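Local coordinates for methanol--corrinoid protein (Methanosarcina barkeri, PDB 2I2X) that carries a corrinoid cofactor that accepts the methyl group of methanol, with MtaB as mediator, and passes it on to coenzyme M through MtaA, at residues I63-I73 with I109-P120; I40-F48 with D75-V84. All coordinates share one frame; numbering follows the deposited sequence.

Overall arrangement
Both contacts lie in the N-terminal helical domain and share helix 72-89: interaction 1 uses its first residues with the loop before them, interaction 2 the next turns. Their centres are about 15 Å apart. The two join through the wide pi-type turn of that helix, where M78 N probably donates to I73 O at 2.8 Å and L77 N to L72 O at 3.0 Å; L77 also packs on I109. Interaction 2 is the buried one, its centre about 17 Å from the centre of the chain, whereas that of interaction 1, a surface contact, is about 23 Å from it. Neither touches the corrinoid, whose pocket and axial ligand H136 lie in the following domain.

Interaction 1: residues I63-I73 with I109-P120; sequences IEAGKDPIDLI and IEYCKENSGATP
The Y111 ring is met at its edge, near its plane, by CD1 of I63, 4.4 Å from CE2. The other flat groups are the pyrrolidine rings of P69 and P120. One face of P120 receives the end of I70, with CD1 3.8 Å from the ring atom CB and about as far from CG and N. On the same side, at the CB corner, CD1 of I73 comes to 3.8 Å from P120 CB. P69 sets its ring edge against N115, its CB 3.9 Å from N115 CB.

I70 is the main link to the loop that follows helix 95-113. With its CG1 swung opposite the backbone N (chi1 -152°), the chain ends with CD1 lodged between the P120 ring and S116, whose CB lies 3.7 Å from it. S116 is itself fixed: OG donates to K113 O at 2.7 Å from above the carbonyl plane, 38° out of it, which ties the loop back to the last helical turn. Deeper in, C112 is buried, and its CB packs against CG1 of I73 at 4.1 Å. Its SG lies 3.5 Å from P69 O. I73 also lies against CG1 of I109 one turn earlier, so it bridges the last helical turns and P120. At the other end I63 has CG1 in the crowded position between N and the carbonyl carbon (chi1 40°), which carries CD1 to the Y111 edge; its side chain also passes close to that of N115.

No clear hydrogen bond spans the two segments; apolar packing carries the contact. It joins the bend between helices 52-65 and 72-89 to the end of helix 95-113, just before the chain leaves for strand 125-130. Helix 52-65 completes the surroundings, with V56 against Y111 and L59 against L72.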
loop_
_atom_site.group_PDB
_atom_site.type_symbol
_atom_site.label_atom_id
_atom_site.label_comp_id
_atom_site.label_asym_id
_atom_site.label_seq_id
_atom_site.Cartn_x
_atom_site.Cartn_y
_atom_site.Cartn_z
ATOM N N ILE B 63 29.675 5.564 -52.353
ATOM C CA ILE B 63 29.145 6.193 -53.576
ATOM C C ILE B 63 30.250 6.538 -54.580
ATOM O O ILE B 63 29.964 6.835 -55.740
ATOM C CB ILE B 63 28.248 7.453 -53.294
ATOM C CG1 ILE B 63 28.835 8.317 -52.164
ATOM C CG2 ILE B 63 26.787 7.040 -53.032
ATOM C CD1 ILE B 63 27.833 9.295 -51.479
ATOM N N GLU B 64 31.504 6.484 -54.126
ATOM C CA GLU B 64 32.666 6.747 -54.978
ATOM C C GLU B 64 33.183 5.495 -55.673
ATOM O O GLU B 64 33.515 5.539 -56.852
ATOM C CB GLU B 64 33.797 7.416 -54.189
ATOM C CG GLU B 64 33.572 8.910 -53.940
ATOM C CD GLU B 64 34.861 9.701 -53.718
ATOM O OE1 GLU B 64 35.940 9.266 -54.194
ATOM O OE2 GLU B 64 34.782 10.774 -53.074
ATOM N N ALA B 65 33.257 4.391 -54.937
ATOM C CA ALA B 65 33.719 3.112 -55.484
ATOM C C ALA B 65 32.573 2.295 -56.093
ATOM O O ALA B 65 32.793 1.238 -56.692
ATOM C CB ALA B 65 34.446 2.308 -54.407
ATOM N N GLY B 66 31.352 2.791 -55.921
ATOM C CA GLY B 66 30.154 2.208 -56.513
ATOM C C GLY B 66 29.210 3.355 -56.785
ATOM O O GLY B 66 29.661 4.467 -57.050
ATOM N N LYS B 67 27.908 3.107 -56.695
ATOM C CA LYS B 67 26.906 4.151 -56.954
ATOM C C LYS B 67 25.962 4.349 -55.747
ATOM O O LYS B 67 26.432 4.425 -54.613
ATOM C CB LYS B 67 26.154 3.826 -58.258
ATOM C CG LYS B 67 26.977 4.115 -59.522
ATOM C CD LYS B 67 27.029 2.925 -60.480
ATOM C CE LYS B 67 28.305 2.969 -61.306
ATOM N NZ LYS B 67 28.462 1.762 -62.146
ATOM N N ASP B 68 24.657 4.476 -56.007
ATOM C CA ASP B 68 23.590 4.206 -55.025
ATOM C C ASP B 68 23.397 5.244 -53.922
ATOM O O ASP B 68 23.477 4.912 -52.740
ATOM C CB ASP B 68 23.807 2.839 -54.362
ATOM C CG ASP B 68 23.723 1.698 -55.331
ATOM O OD1 ASP B 68 22.607 1.414 -55.815
ATOM O OD2 ASP B 68 24.773 1.069 -55.580
ATOM N N PRO B 69 23.106 6.495 -54.284
ATOM C CA PRO B 69 22.936 7.478 -53.204
ATOM C C PRO B 69 21.787 7.112 -52.258
ATOM O O PRO B 69 22.007 6.933 -51.067
ATOM C CB PRO B 69 22.621 8.772 -53.951
ATOM C CG PRO B 69 22.184 8.328 -55.345
ATOM C CD PRO B 69 22.913 7.069 -55.626
ATOM N N ILE B 70 20.589 6.966 -52.817
ATOM C CA ILE B 70 19.364 6.702 -52.067
ATOM C C ILE B 70 19.203 5.223 -51.692
ATOM O O ILE B 70 18.465 4.896 -50.764
ATOM C CB ILE B 70 18.107 7.203 -52.867
ATOM C CG1 ILE B 70 16.959 7.586 -51.934
ATOM C CG2 ILE B 70 17.657 6.183 -53.937
ATOM C CD1 ILE B 70 17.179 8.890 -51.202
ATOM N N ASP B 71 19.891 4.343 -52.422
ATOM C CA ASP B 71 19.788 2.891 -52.222
ATOM C C ASP B 71 20.478 2.413 -50.934
ATOM O O ASP B 71 20.070 1.409 -50.338
ATOM C CB ASP B 71 20.376 2.135 -53.422
ATOM C CG ASP B 71 19.813 2.598 -54.762
ATOM O OD1 ASP B 71 18.979 1.859 -55.332
ATOM O OD2 ASP B 71 20.213 3.682 -55.249
ATOM N N LEU B 72 21.528 3.137 -50.533
ATOM C CA LEU B 72 22.298 2.857 -49.315
ATOM C C LEU B 72 21.468 2.968 -48.029
ATOM O O LEU B 72 21.824 2.383 -47.009
ATOM C CB LEU B 72 23.515 3.790 -49.215
ATOM C CG LEU B 72 24.727 3.569 -50.122
ATOM C CD1 LEU B 72 25.621 4.798 -50.116
ATOM C CD2 LEU B 72 25.519 2.329 -49.740
ATOM N N ILE B 73 20.374 3.724 -48.080
ATOM C CA ILE B 73 19.456 3.828 -46.950
ATOM C C ILE B 73 19.035 2.437 -46.483
ATOM O O ILE B 73 19.065 2.151 -45.286
ATOM C CB ILE B 73 18.214 4.714 -47.275
ATOM C CG1 ILE B 73 18.629 6.186 -47.388
ATOM C CG2 ILE B 73 17.116 4.540 -46.219
ATOM C CD1 ILE B 73 17.509 7.143 -47.788
ATOM N N ILE B 109 20.893 9.391 -43.211
ATOM C CA ILE B 109 19.723 9.530 -44.084
ATOM C C ILE B 109 19.681 10.906 -44.772
ATOM O O ILE B 109 19.443 10.985 -45.976
ATOM C CB ILE B 109 18.377 9.183 -43.355
ATOM C CG1 ILE B 109 18.180 7.658 -43.300
ATOM C CG2 ILE B 109 17.171 9.858 -44.037
ATOM C CD1 ILE B 109 16.851 7.192 -42.698
ATOM N N GLU B 110 19.949 11.975 -44.027
ATOM C CA GLU B 110 19.965 13.331 -44.605
ATOM C C GLU B 110 21.233 13.673 -45.422
ATOM O O GLU B 110 21.259 14.684 -46.136
ATOM C CB GLU B 110 19.694 14.399 -43.537
ATOM C CG GLU B 110 20.578 14.277 -42.310
ATOM C CD GLU B 110 20.969 15.611 -41.715
ATOM O OE1 GLU B 110 21.510 15.615 -40.586
ATOM O OE2 GLU B 110 20.745 16.652 -42.374
ATOM N N TYR B 111 22.277 12.849 -45.318
ATOM C CA TYR B 111 23.425 12.980 -46.220
ATOM C C TYR B 111 23.125 12.270 -47.551
ATOM O O TYR B 111 23.699 12.604 -48.592
ATOM C CB TYR B 111 24.726 12.459 -45.584
ATOM C CG TYR B 111 25.978 12.777 -46.396
ATOM C CD1 TYR B 111 26.660 13.991 -46.224
ATOM C CD2 TYR B 111 26.475 11.865 -47.342
ATOM C CE1 TYR B 111 27.803 14.290 -46.971
ATOM C CE2 TYR B 111 27.617 12.154 -48.095
ATOM C CZ TYR B 111 28.274 13.366 -47.903
ATOM O OH TYR B 111 29.395 13.657 -48.645
ATOM N N CYS B 112 22.216 11.297 -47.499
ATOM C CA CYS B 112 21.693 10.638 -48.697
ATOM C C CYS B 112 20.631 11.485 -49.402
ATOM O O CYS B 112 20.329 11.239 -50.573
ATOM C CB CYS B 112 21.127 9.262 -48.352
ATOM S SG CYS B 112 22.384 8.093 -47.834
ATOM N N LYS B 113 20.062 12.454 -48.677
ATOM C CA LYS B 113 19.201 13.488 -49.250
ATOM C C LYS B 113 20.031 14.354 -50.202
ATOM O O LYS B 113 19.555 14.782 -51.257
ATOM C CB LYS B 113 18.628 14.395 -48.146
ATOM C CG LYS B 113 17.380 13.909 -47.384
ATOM C CD LYS B 113 16.699 15.111 -46.678
ATOM C CE LYS B 113 15.703 14.706 -45.584
ATOM N NZ LYS B 113 16.348 14.493 -44.253
ATOM N N GLU B 114 21.281 14.592 -49.808
ATOM C CA GLU B 114 22.174 15.525 -50.486
ATOM C C GLU B 114 22.802 14.988 -51.771
ATOM O O GLU B 114 23.642 15.663 -52.369
ATOM C CB GLU B 114 23.289 15.965 -49.534
ATOM C CG GLU B 114 22.821 16.801 -48.344
ATOM C CD GLU B 114 23.897 16.949 -47.281
ATOM O OE1 GLU B 114 25.099 16.992 -47.643
ATOM O OE2 GLU B 114 23.542 17.011 -46.082
ATOM N N ASN B 115 22.415 13.782 -52.193
ATOM C CA ASN B 115 22.909 13.182 -53.441
ATOM C C ASN B 115 21.814 12.402 -54.175
ATOM O O ASN B 115 22.103 11.479 -54.925
ATOM C CB ASN B 115 24.103 12.256 -53.165
ATOM C CG ASN B 115 25.253 12.961 -52.458
ATOM O OD1 ASN B 115 25.649 14.067 -52.834
ATOM N ND2 ASN B 115 25.800 12.315 -51.433
ATOM N N SER B 116 20.559 12.796 -53.971
ATOM C CA SER B 116 19.414 11.959 -54.342
ATOM C C SER B 116 18.587 12.465 -55.514
ATOM O O SER B 116 18.615 11.876 -56.593
ATOM C CB SER B 116 18.494 11.744 -53.125
ATOM O OG SER B 116 18.091 12.976 -52.533
ATOM N N GLY B 117 17.836 13.538 -55.284
ATOM C CA GLY B 117 16.805 13.986 -56.215
ATOM C C GLY B 117 15.642 13.008 -56.349
ATOM O O GLY B 117 14.505 13.424 -56.589
ATOM N N ALA B 118 15.932 11.714 -56.175
ATOM C CA ALA B 118 14.984 10.615 -56.429
ATOM C C ALA B 118 13.895 10.376 -55.362
ATOM O O ALA B 118 12.930 9.656 -55.634
ATOM C CB ALA B 118 15.749 9.309 -56.713
ATOM N N THR B 119 14.051 10.975 -54.172
ATOM C CA THR B 119 13.147 10.787 -53.014
ATOM C C THR B 119 13.324 9.409 -52.365
ATOM O O THR B 119 13.342 8.396 -53.067
ATOM C CB THR B 119 11.636 11.038 -53.357
ATOM O OG1 THR B 119 11.495 12.307 -53.998
ATOM C CG2 THR B 119 10.751 11.028 -52.104
ATOM N N PRO B 120 13.459 9.370 -51.022
ATOM C CA PRO B 120 13.546 8.078 -50.331
ATOM C C PRO B 120 12.163 7.455 -50.150
ATOM O O PRO B 120 11.158 8.131 -50.342
ATOM C CB PRO B 120 14.165 8.437 -48.973
ATOM C CG PRO B 120 14.306 9.964 -48.945
ATOM C CD PRO B 120 13.529 10.509 -50.087
#

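Interaction 2: residues I40-F48 with D75-V84; sequences IYPIAKAIF and DALMVGMGVV
Helices 41-48 and 75-84 run in broadly the same direction, their axes crossing at -45° with a closest approach of 8.1 Å, and the backbones come nearest where the CA atoms of A44 and G80 are 4.0 Å apart. Glycine permits this approach: a side chain at G80 would point into A44 and I47. The methyl of A44 rests on G80 CA instead.

I47 is a knob in the hole formed by L77, G80, M81 and V84. Its CG2 presses on the bare backbone, 3.4 Å from G80 C and close to M81 N, while CD1 turns to L77 CD2, the two side chains crossing at about a right angle. L77 CD2 is shared, since CG2 of I43 also reaches it, at 3.8 Å. I43 sends CD1 to the methyl of A76 as well, 3.8 Å from CB, and so touches two neighbouring residues of helix 75-84.

At the start of the pair, I40 has CG2 opposite its backbone N and CG1 beside that N (chi1 -71°), a setting that brings CG2 to 3.4 Å from D75 O and also over A76 CA. A glycine in its place would probably strip the D75 carbonyl of this apolar cover and leave A76 packed mainly by I43 across the pair, opening a gap beside this turn. At the far end V84 CG2 lies 3.8 Å from F48 CA and near the edge of the F48 ring.

No hydrogen bond crosses the interface, which belongs to the apolar core of the helical bundle. Helix 52-65 packs on I43 and I47 through V55, L59 and A62, and helix 95-113 closes over I47, L77, M81 and V84, with S101 OG hydrogen-bonded to I47 O. Helix 26-33 covers F48 and V83.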
loop_
_atom_site.group_PDB
_atom_site.type_symbol
_atom_site.label_atom_id
_atom_site.label_comp_id
_atom_site.label_asym_id
_atom_site.label_seq_id
_atom_site.Cartn_x
_atom_site.Cartn_y
_atom_site.Cartn_z
ATOM N N ILE B 40 30.068 -1.977 -47.373
ATOM C CA ILE B 40 28.932 -1.720 -46.479
ATOM C C ILE B 40 29.297 -1.896 -44.992
ATOM O O ILE B 40 28.852 -1.116 -44.137
ATOM C CB ILE B 40 27.705 -2.590 -46.850
ATOM C CG1 ILE B 40 27.091 -2.107 -48.168
ATOM C CG2 ILE B 40 26.652 -2.559 -45.729
ATOM C CD1 ILE B 40 26.089 -3.087 -48.781
ATOM N N TYR B 41 30.114 -2.912 -44.705
ATOM C CA TYR B 41 30.667 -3.162 -43.365
ATOM C C TYR B 41 31.082 -1.912 -42.533
ATOM O O TYR B 41 30.614 -1.756 -41.403
ATOM C CB TYR B 41 31.818 -4.170 -43.463
ATOM C CG TYR B 41 32.558 -4.422 -42.175
ATOM C CD1 TYR B 41 32.221 -5.496 -41.360
ATOM C CD2 TYR B 41 33.611 -3.595 -41.779
ATOM C CE1 TYR B 41 32.902 -5.733 -40.175
ATOM C CE2 TYR B 41 34.299 -3.822 -40.596
ATOM C CZ TYR B 41 33.939 -4.895 -39.801
ATOM O OH TYR B 41 34.616 -5.131 -38.630
ATOM N N PRO B 42 31.942 -1.017 -43.077
ATOM C CA PRO B 42 32.385 0.103 -42.240
ATOM C C PRO B 42 31.251 1.044 -41.832
ATOM O O PRO B 42 31.379 1.764 -40.837
ATOM C CB PRO B 42 33.376 0.849 -43.141
ATOM C CG PRO B 42 33.756 -0.117 -44.191
ATOM C CD PRO B 42 32.547 -0.944 -44.419
ATOM N N ILE B 43 30.167 1.031 -42.608
ATOM C CA ILE B 43 28.987 1.854 -42.338
ATOM C C ILE B 43 28.079 1.183 -41.293
ATOM O O ILE B 43 27.412 1.861 -40.500
ATOM C CB ILE B 43 28.180 2.173 -43.640
ATOM C CG1 ILE B 43 29.100 2.711 -44.742
ATOM C CG2 ILE B 43 27.068 3.196 -43.370
ATOM C CD1 ILE B 43 28.458 2.761 -46.127
ATOM N N ALA B 44 28.052 -0.148 -41.304
ATOM C CA ALA B 44 27.295 -0.889 -40.309
ATOM C C ALA B 44 27.989 -0.803 -38.950
ATOM O O ALA B 44 27.322 -0.624 -37.934
ATOM C CB ALA B 44 27.092 -2.328 -40.739
ATOM N N LYS B 45 29.320 -0.899 -38.943
ATOM C CA LYS B 45 30.102 -0.746 -37.712
ATOM C C LYS B 45 30.014 0.683 -37.202
ATOM O O LYS B 45 29.967 0.917 -36.000
ATOM C CB LYS B 45 31.562 -1.176 -37.910
ATOM C CG LYS B 45 32.517 -0.846 -36.752
ATOM C CD LYS B 45 33.748 -1.749 -36.766
ATOM C CE LYS B 45 34.863 -1.198 -35.881
ATOM N NZ LYS B 45 35.766 -2.278 -35.362
ATOM N N ALA B 46 29.975 1.633 -38.127
ATOM C CA ALA B 46 29.798 3.029 -37.776
ATOM C C ALA B 46 28.446 3.274 -37.098
ATOM O O ALA B 46 28.381 3.993 -36.104
ATOM C CB ALA B 46 29.949 3.906 -39.006
ATOM N N ILE B 47 27.377 2.679 -37.625
ATOM C CA ILE B 47 26.046 2.864 -37.045
ATOM C C ILE B 47 25.947 2.287 -35.633
ATOM O O ILE B 47 25.517 2.983 -34.707
ATOM C CB ILE B 47 24.902 2.360 -37.980
ATOM C CG1 ILE B 47 24.149 3.539 -38.604
ATOM C CG2 ILE B 47 23.860 1.555 -37.218
ATOM C CD1 ILE B 47 25.011 4.547 -39.311
ATOM N N PHE B 48 26.374 1.035 -35.470
ATOM C CA PHE B 48 26.404 0.395 -34.158
ATOM C C PHE B 48 27.171 1.251 -33.148
ATOM O O PHE B 48 26.662 1.541 -32.065
ATOM C CB PHE B 48 27.008 -1.007 -34.259
ATOM C CG PHE B 48 27.320 -1.638 -32.929
ATOM C CD1 PHE B 48 26.302 -2.143 -32.127
ATOM C CD2 PHE B 48 28.638 -1.738 -32.483
ATOM C CE1 PHE B 48 26.592 -2.732 -30.915
ATOM C CE2 PHE B 48 28.933 -2.328 -31.260
ATOM C CZ PHE B 48 27.909 -2.824 -30.479
ATOM N N ASP B 75 20.412 -0.489 -47.638
ATOM C CA ASP B 75 21.501 -1.440 -47.866
ATOM C C ASP B 75 22.673 -1.235 -46.911
ATOM O O ASP B 75 23.382 -2.183 -46.586
ATOM C CB ASP B 75 22.003 -1.351 -49.315
ATOM C CG ASP B 75 20.966 -1.805 -50.332
ATOM O OD1 ASP B 75 20.120 -2.657 -49.986
ATOM O OD2 ASP B 75 21.007 -1.315 -51.485
ATOM N N ALA B 76 22.886 0.004 -46.481
ATOM C CA ALA B 76 23.958 0.314 -45.535
ATOM C C ALA B 76 23.455 0.844 -44.172
ATOM O O ALA B 76 24.052 0.550 -43.131
ATOM C CB ALA B 76 24.959 1.282 -46.160
ATOM N N LEU B 77 22.361 1.607 -44.180
ATOM C CA LEU B 77 21.855 2.241 -42.963
ATOM C C LEU B 77 20.806 1.416 -42.210
ATOM O O LEU B 77 20.861 1.330 -40.988
ATOM C CB LEU B 77 21.341 3.658 -43.256
ATOM C CG LEU B 77 22.326 4.725 -43.766
ATOM C CD1 LEU B 77 21.668 6.095 -43.740
ATOM C CD2 LEU B 77 23.651 4.765 -43.001
ATOM N N MET B 78 19.866 0.814 -42.939
ATOM C CA MET B 78 18.830 -0.042 -42.346
ATOM C C MET B 78 19.374 -1.397 -41.900
ATOM O O MET B 78 18.788 -2.055 -41.037
ATOM C CB MET B 78 17.666 -0.272 -43.323
ATOM C CG MET B 78 16.627 0.846 -43.385
ATOM S SD MET B 78 15.577 1.054 -41.917
ATOM C CE MET B 78 14.657 -0.494 -41.938
ATOM N N VAL B 79 20.479 -1.819 -42.501
ATOM C CA VAL B 79 21.070 -3.108 -42.169
ATOM C C VAL B 79 21.888 -2.985 -40.879
ATOM O O VAL B 79 21.828 -3.863 -40.021
ATOM C CB VAL B 79 21.909 -3.701 -43.355
ATOM C CG1 VAL B 79 22.448 -5.079 -43.008
ATOM C CG2 VAL B 79 21.070 -3.779 -44.636
ATOM N N GLY B 80 22.634 -1.889 -40.753
ATOM C CA GLY B 80 23.382 -1.588 -39.534
ATOM C C GLY B 80 22.441 -1.375 -38.357
ATOM O O GLY B 80 22.636 -1.937 -37.273
ATOM N N MET B 81 21.410 -0.564 -38.583
ATOM C CA MET B 81 20.373 -0.315 -37.588
ATOM C C MET B 81 19.658 -1.599 -37.154
ATOM O O MET B 81 19.268 -1.726 -35.996
ATOM C CB MET B 81 19.363 0.702 -38.122
ATOM C CG MET B 81 18.552 1.402 -37.053
ATOM S SD MET B 81 19.571 2.310 -35.863
ATOM C CE MET B 81 18.323 2.807 -34.693
ATOM N N GLY B 82 19.498 -2.552 -38.071
ATOM C CA GLY B 82 18.827 -3.819 -37.766
ATOM C C GLY B 82 19.662 -4.735 -36.889
ATOM O O GLY B 82 19.131 -5.618 -36.219
ATOM N N VAL B 83 20.975 -4.533 -36.918
ATOM C CA VAL B 83 21.882 -5.200 -36.004
ATOM C C VAL B 83 21.654 -4.621 -34.608
ATOM O O VAL B 83 21.534 -5.351 -33.630
ATOM C CB VAL B 83 23.349 -5.003 -36.437
ATOM C CG1 VAL B 83 24.309 -5.564 -35.401
ATOM C CG2 VAL B 83 23.598 -5.649 -37.804
ATOM N N VAL B 84 21.559 -3.299 -34.552
ATOM C CA VAL B 84 21.387 -2.546 -33.326
ATOM C C VAL B 84 20.101 -2.937 -32.610
ATOM O O VAL B 84 20.112 -3.164 -31.408
ATOM C CB VAL B 84 21.431 -1.022 -33.627
ATOM C CG1 VAL B 84 21.107 -0.190 -32.407
ATOM C CG2 VAL B 84 22.802 -0.649 -34.163
#